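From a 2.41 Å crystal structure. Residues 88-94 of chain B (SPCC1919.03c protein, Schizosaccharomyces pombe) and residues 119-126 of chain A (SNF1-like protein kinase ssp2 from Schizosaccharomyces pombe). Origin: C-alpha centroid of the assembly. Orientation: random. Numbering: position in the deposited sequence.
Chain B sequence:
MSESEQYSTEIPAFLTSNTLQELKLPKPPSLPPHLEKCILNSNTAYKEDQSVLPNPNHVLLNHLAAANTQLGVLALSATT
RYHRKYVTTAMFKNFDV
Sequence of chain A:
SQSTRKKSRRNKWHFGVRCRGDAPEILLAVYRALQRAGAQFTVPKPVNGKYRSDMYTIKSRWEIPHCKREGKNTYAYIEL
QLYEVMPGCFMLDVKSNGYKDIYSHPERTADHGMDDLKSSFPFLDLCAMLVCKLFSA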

ATOM      1  N   THR B  88      -3.975   8.870  -4.401  1.00 51.88           N
ATOM      2  CA  THR B  88      -3.079   9.624  -3.523  1.00 52.26           C
ATOM      3  C   THR B  88      -2.101   8.664  -2.936  1.00 52.10           C
ATOM      4  O   THR B  88      -2.462   7.849  -2.109  1.00 52.43           O
ATOM      5  CB  THR B  88      -3.830  10.415  -2.502  1.00 51.71           C
ATOM      6  OG1 THR B  88      -4.674  11.307  -3.214  1.00 52.07           O
ATOM      7  CG2 THR B  88      -2.882  11.214  -1.622  1.00 52.47           C
ATOM      8  N   THR B  89      -0.868   8.694  -3.445  1.00 52.46           N
ATOM      9  CA  THR B  89       0.137   7.828  -2.874  1.00 52.73           C
ATOM     10  C   THR B  89       0.890   8.503  -1.761  1.00 52.73           C
ATOM     11  O   THR B  89       1.425   9.587  -1.935  1.00 53.84           O
ATOM     12  CB  THR B  89       1.035   7.033  -3.888  1.00 53.00           C
ATOM     13  OG1 THR B  89       2.422   7.147  -3.533  1.00 55.57           O
ATOM     14  CG2 THR B  89       0.807   7.394  -5.276  1.00 51.11           C
ATOM     15  N   ALA B  90       0.841   7.856  -0.603  1.00 52.89           N
ATOM     16  CA  ALA B  90       1.569   8.236   0.614  1.00 52.74           C
ATOM     17  C   ALA B  90       2.786   7.323   0.764  1.00 52.27           C
ATOM     18  O   ALA B  90       2.673   6.097   0.891  1.00 52.04           O
ATOM     19  CB  ALA B  90       0.661   8.146   1.839  1.00 51.66           C
ATOM     20  N   MET B  91       3.949   7.936   0.688  1.00 51.68           N
ATOM     21  CA  MET B  91       5.169   7.217   0.681  1.00 51.85           C
ATOM     22  C   MET B  91       5.992   7.440   1.964  1.00 51.54           C
ATOM     23  O   MET B  91       6.140   8.565   2.434  1.00 50.93           O
ATOM     24  CB  MET B  91       5.944   7.629  -0.542  1.00 52.89           C
ATOM     25  CG  MET B  91       7.432   7.522  -0.396  1.00 55.25           C
ATOM     26  SD  MET B  91       8.025   6.057  -1.166  1.00 66.00           S
ATOM     27  CE  MET B  91       9.392   6.804  -2.069  1.00 57.41           C
ATOM     28  N   PHE B  92       6.511   6.341   2.517  1.00 50.98           N
ATOM     29  CA  PHE B  92       7.346   6.382   3.702  1.00 50.19           C
ATOM     30  C   PHE B  92       8.743   5.970   3.305  1.00 49.86           C
ATOM     31  O   PHE B  92       8.944   4.973   2.626  1.00 49.10           O
ATOM     32  CB  PHE B  92       6.750   5.494   4.792  1.00 50.99           C
ATOM     33  CG  PHE B  92       5.442   6.007   5.324  1.00 50.06           C
ATOM     34  CD1 PHE B  92       4.253   5.530   4.834  1.00 51.42           C
ATOM     35  CD2 PHE B  92       5.409   7.005   6.297  1.00 51.89           C
ATOM     36  CE1 PHE B  92       3.021   6.024   5.318  1.00 53.49           C
ATOM     37  CE2 PHE B  92       4.192   7.494   6.782  1.00 53.26           C
ATOM     38  CZ  PHE B  92       2.990   6.996   6.269  1.00 51.02           C
ATOM     39  N   LYS B  93       9.712   6.783   3.698  1.00 50.52           N
ATOM     40  CA  LYS B  93      11.025   6.746   3.083  1.00 51.64           C
ATOM     41  C   LYS B  93      12.058   7.219   4.093  1.00 51.28           C
ATOM     42  O   LYS B  93      11.786   8.130   4.861  1.00 52.01           O
ATOM     43  CB  LYS B  93      11.002   7.641   1.815  1.00 51.46           C
ATOM     44  CG  LYS B  93      12.262   7.579   0.960  1.00 52.96           C
ATOM     45  CD  LYS B  93      12.086   8.415  -0.299  1.00 53.58           C
ATOM     46  CE  LYS B  93      13.048   7.999  -1.421  1.00 56.04           C
ATOM     47  NZ  LYS B  93      14.474   7.879  -0.964  1.00 54.81           N
ATOM     48  N   ASN B  94      13.238   6.593   4.116  1.00 51.73           N
ATOM     49  CA  ASN B  94      14.313   7.013   5.015  1.00 51.25           C
ATOM     50  C   ASN B  94      14.900   8.362   4.590  1.00 51.44           C
ATOM     51  O   ASN B  94      14.774   8.766   3.448  1.00 50.95           O
ATOM     52  CB  ASN B  94      15.442   5.983   4.986  1.00 51.15           C
ATOM     53  CG  ASN B  94      15.148   4.735   5.787  1.00 50.54           C
ATOM     54  OD1 ASN B  94      14.847   4.784   6.974  1.00 47.46           O
ATOM     55  ND2 ASN B  94      15.287   3.593   5.140  1.00 53.02           N
TER
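Chain A (119-126) SSFPFLDL

In chain B the stretch is strand from its first residue, continuing one that begins earlier in the chain. Chain A lies over one face of it. The chain A stretch starts as a loop, A:Ser119 to A:Pro122, with a cis peptide bond before A:Pro122. It enters a helix at A:Phe123 that continues beyond A:Leu126.

The two stretches run in the same general sense. B:Thr89 lies nearest A:Ser120, with 7.7 Å from CA to CA. B:Met91 lies nearest A:Leu124, with 8.2 Å from CA to CA. B:Lys93 lies nearest A:Asp125, with 9.1 Å from CA to CA. These separations leave room for side chains between the backbones. No hydrogen bond crosses between the stretches, so the strand is not extended by chain A here.

Strand alternation selects the residues of chain B that take part. B:Thr89, B:Met91 and B:Lys93 point toward chain A. B:Thr88 and B:Ala90 point away and make no contact. The area buried is modest, 270 Å² summed over both sides.

Van der Waals packing dominates. The CA-to-CB bond of A:Phe121 points sideways, but the end of the side chain comes nearer the strand. The ring presents its edge to B:Thr89 and B:Met91. B:Thr89 OG1 is 3.6 Å from A:Phe121 CE1, and B:Met91 CE is 3.8 Å from A:Phe121 CE2. B:Met91 SD also lies 5.4 Å from the centroid of the A:Phe121 ring, 77° off the ring normal, a sulfur-aromatic contact at the edge. A:Leu124 points toward the strand from the first turn of the helix. A:Leu124 CD1 is 3.9 Å from B:Thr89 O and 4.2 Å from B:Thr89 OG1. A:Ser120 contributes less surface, with its OG 4.3 Å from B:Thr89 CG2.

Contacts to the carboxylate of A:Asp125 involve carbon atoms of chain B. B:Met91 CE is 3.4 Å from A:Asp125 OD2, and B:Lys93 CE is 4.3 Å from the same A:Asp125 OD2. No salt bridge is formed with B:Lys93. Both carboxylate oxygens are hydrogen-bonded elsewhere in the structure.

Hydrogen bonds within chain A span the loop and the start of the helix. A:Phe121 N donates to A:Ser119 OG at 3.1 Å. A:Leu124 N donates to A:Ser120 O at 2.8 Å, linking the loop to the helix start. A:Leu126 N donates to A:Pro122 O at 2.9 Å, and A:Asp125 N makes a weak bond to A:Pro122 O, also at 2.9 Å.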

ATOM      1  N   SER A 119       2.121   9.785 -13.598  1.00 50.35           N
ATOM      2  CA  SER A 119       2.642   9.241 -12.333  1.00 48.83           C
ATOM      3  C   SER A 119       3.250  10.239 -11.356  1.00 48.73           C
ATOM      4  O   SER A 119       3.832  11.227 -11.783  1.00 49.23           O
ATOM      5  CB  SER A 119       3.660   8.167 -12.631  1.00 48.41           C
ATOM      6  OG  SER A 119       4.126   7.586 -11.443  1.00 48.21           O
ATOM      7  N   SER A 120       3.118   9.967 -10.048  1.00 48.45           N
ATOM      8  CA  SER A 120       3.738  10.774  -8.971  1.00 48.21           C
ATOM      9  C   SER A 120       5.212  10.441  -8.775  1.00 48.49           C
ATOM     10  O   SER A 120       5.912  11.073  -7.977  1.00 49.43           O
ATOM     11  CB  SER A 120       3.034  10.529  -7.618  1.00 48.45           C
ATOM     12  OG  SER A 120       1.676  10.936  -7.631  1.00 48.99           O
ATOM     13  N   PHE A 121       5.663   9.405  -9.457  1.00 48.69           N
ATOM     14  CA  PHE A 121       7.066   9.009  -9.466  1.00 49.51           C
ATOM     15  C   PHE A 121       7.673   9.202 -10.861  1.00 49.54           C
ATOM     16  O   PHE A 121       7.031   8.879 -11.848  1.00 50.32           O
ATOM     17  CB  PHE A 121       7.175   7.556  -9.011  1.00 49.07           C
ATOM     18  CG  PHE A 121       6.835   7.379  -7.577  1.00 48.75           C
ATOM     19  CD1 PHE A 121       5.544   7.061  -7.184  1.00 49.22           C
ATOM     20  CD2 PHE A 121       7.805   7.572  -6.593  1.00 47.41           C
ATOM     21  CE1 PHE A 121       5.239   6.899  -5.818  1.00 48.25           C
ATOM     22  CE2 PHE A 121       7.504   7.425  -5.257  1.00 45.23           C
ATOM     23  CZ  PHE A 121       6.221   7.084  -4.870  1.00 46.86           C
ATOM     24  N   PRO A 122       8.930   9.674 -10.952  1.00 49.55           N
ATOM     25  CA  PRO A 122       9.919   9.956  -9.913  1.00 49.61           C
ATOM     26  C   PRO A 122       9.753  11.258  -9.135  1.00 49.98           C
ATOM     27  O   PRO A 122      10.586  11.580  -8.286  1.00 50.39           O
ATOM     28  CB  PRO A 122      11.222   9.960 -10.702  1.00 48.95           C
ATOM     29  CG  PRO A 122      10.835  10.412 -12.031  1.00 49.50           C
ATOM     30  CD  PRO A 122       9.515   9.815 -12.297  1.00 49.66           C
ATOM     31  N   PHE A 123       8.687  11.992  -9.411  1.00 50.48           N
ATOM     32  CA  PHE A 123       8.464  13.268  -8.777  1.00 50.53           C
ATOM     33  C   PHE A 123       8.685  13.218  -7.263  1.00 50.84           C
ATOM     34  O   PHE A 123       9.488  13.996  -6.747  1.00 51.11           O
ATOM     35  CB  PHE A 123       7.056  13.800  -9.092  1.00 50.06           C
ATOM     36  CG  PHE A 123       6.619  14.942  -8.189  1.00 49.41           C
ATOM     37  CD1 PHE A 123       7.321  16.153  -8.171  1.00 49.91           C
ATOM     38  CD2 PHE A 123       5.514  14.796  -7.354  1.00 47.88           C
ATOM     39  CE1 PHE A 123       6.898  17.212  -7.352  1.00 49.30           C
ATOM     40  CE2 PHE A 123       5.111  15.836  -6.528  1.00 47.03           C
ATOM     41  CZ  PHE A 123       5.803  17.037  -6.540  1.00 48.59           C
ATOM     42  N   LEU A 124       7.962  12.330  -6.573  1.00 50.55           N
ATOM     43  CA  LEU A 124       8.099  12.178  -5.133  1.00 51.47           C
ATOM     44  C   LEU A 124       9.472  11.685  -4.657  1.00 51.66           C
ATOM     45  O   LEU A 124       9.850  11.956  -3.514  1.00 51.45           O
ATOM     46  CB  LEU A 124       6.997  11.250  -4.556  1.00 51.96           C
ATOM     47  CG  LEU A 124       5.561  11.777  -4.424  1.00 50.84           C
ATOM     48  CD1 LEU A 124       4.631  10.658  -3.969  1.00 52.21           C
ATOM     49  CD2 LEU A 124       5.521  12.958  -3.474  1.00 49.18           C
ATOM     50  N   ASP A 125      10.198  10.933  -5.497  1.00 52.32           N
ATOM     51  CA  ASP A 125      11.588  10.523  -5.155  1.00 52.60           C
ATOM     52  C   ASP A 125      12.521  11.709  -5.271  1.00 52.26           C
ATOM     53  O   ASP A 125      13.437  11.841  -4.525  1.00 52.45           O
ATOM     54  CB  ASP A 125      12.096   9.360  -6.017  1.00 52.87           C
ATOM     55  CG  ASP A 125      11.110   8.182  -6.078  1.00 53.33           C
ATOM     56  OD1 ASP A 125      10.517   7.967  -7.139  1.00 57.29           O
ATOM     57  OD2 ASP A 125      10.904   7.476  -5.086  1.00 54.22           O
ATOM     58  N   LEU A 126      12.231  12.615  -6.186  1.00 53.17           N
ATOM     59  CA  LEU A 126      12.946  13.896  -6.280  1.00 52.85           C
ATOM     60  C   LEU A 126      12.657  14.906  -5.138  1.00 52.88           C
ATOM     61  O   LEU A 126      13.575  15.598  -4.666  1.00 52.78           O
ATOM     62  CB  LEU A 126      12.682  14.508  -7.645  1.00 52.81           C
ATOM     63  CG  LEU A 126      13.648  14.104  -8.788  1.00 53.20           C
ATOM     64  CD1 LEU A 126      14.427  12.849  -8.606  1.00 51.36           C
ATOM     65  CD2 LEU A 126      12.946  14.128 -10.141  1.00 51.48           C
TER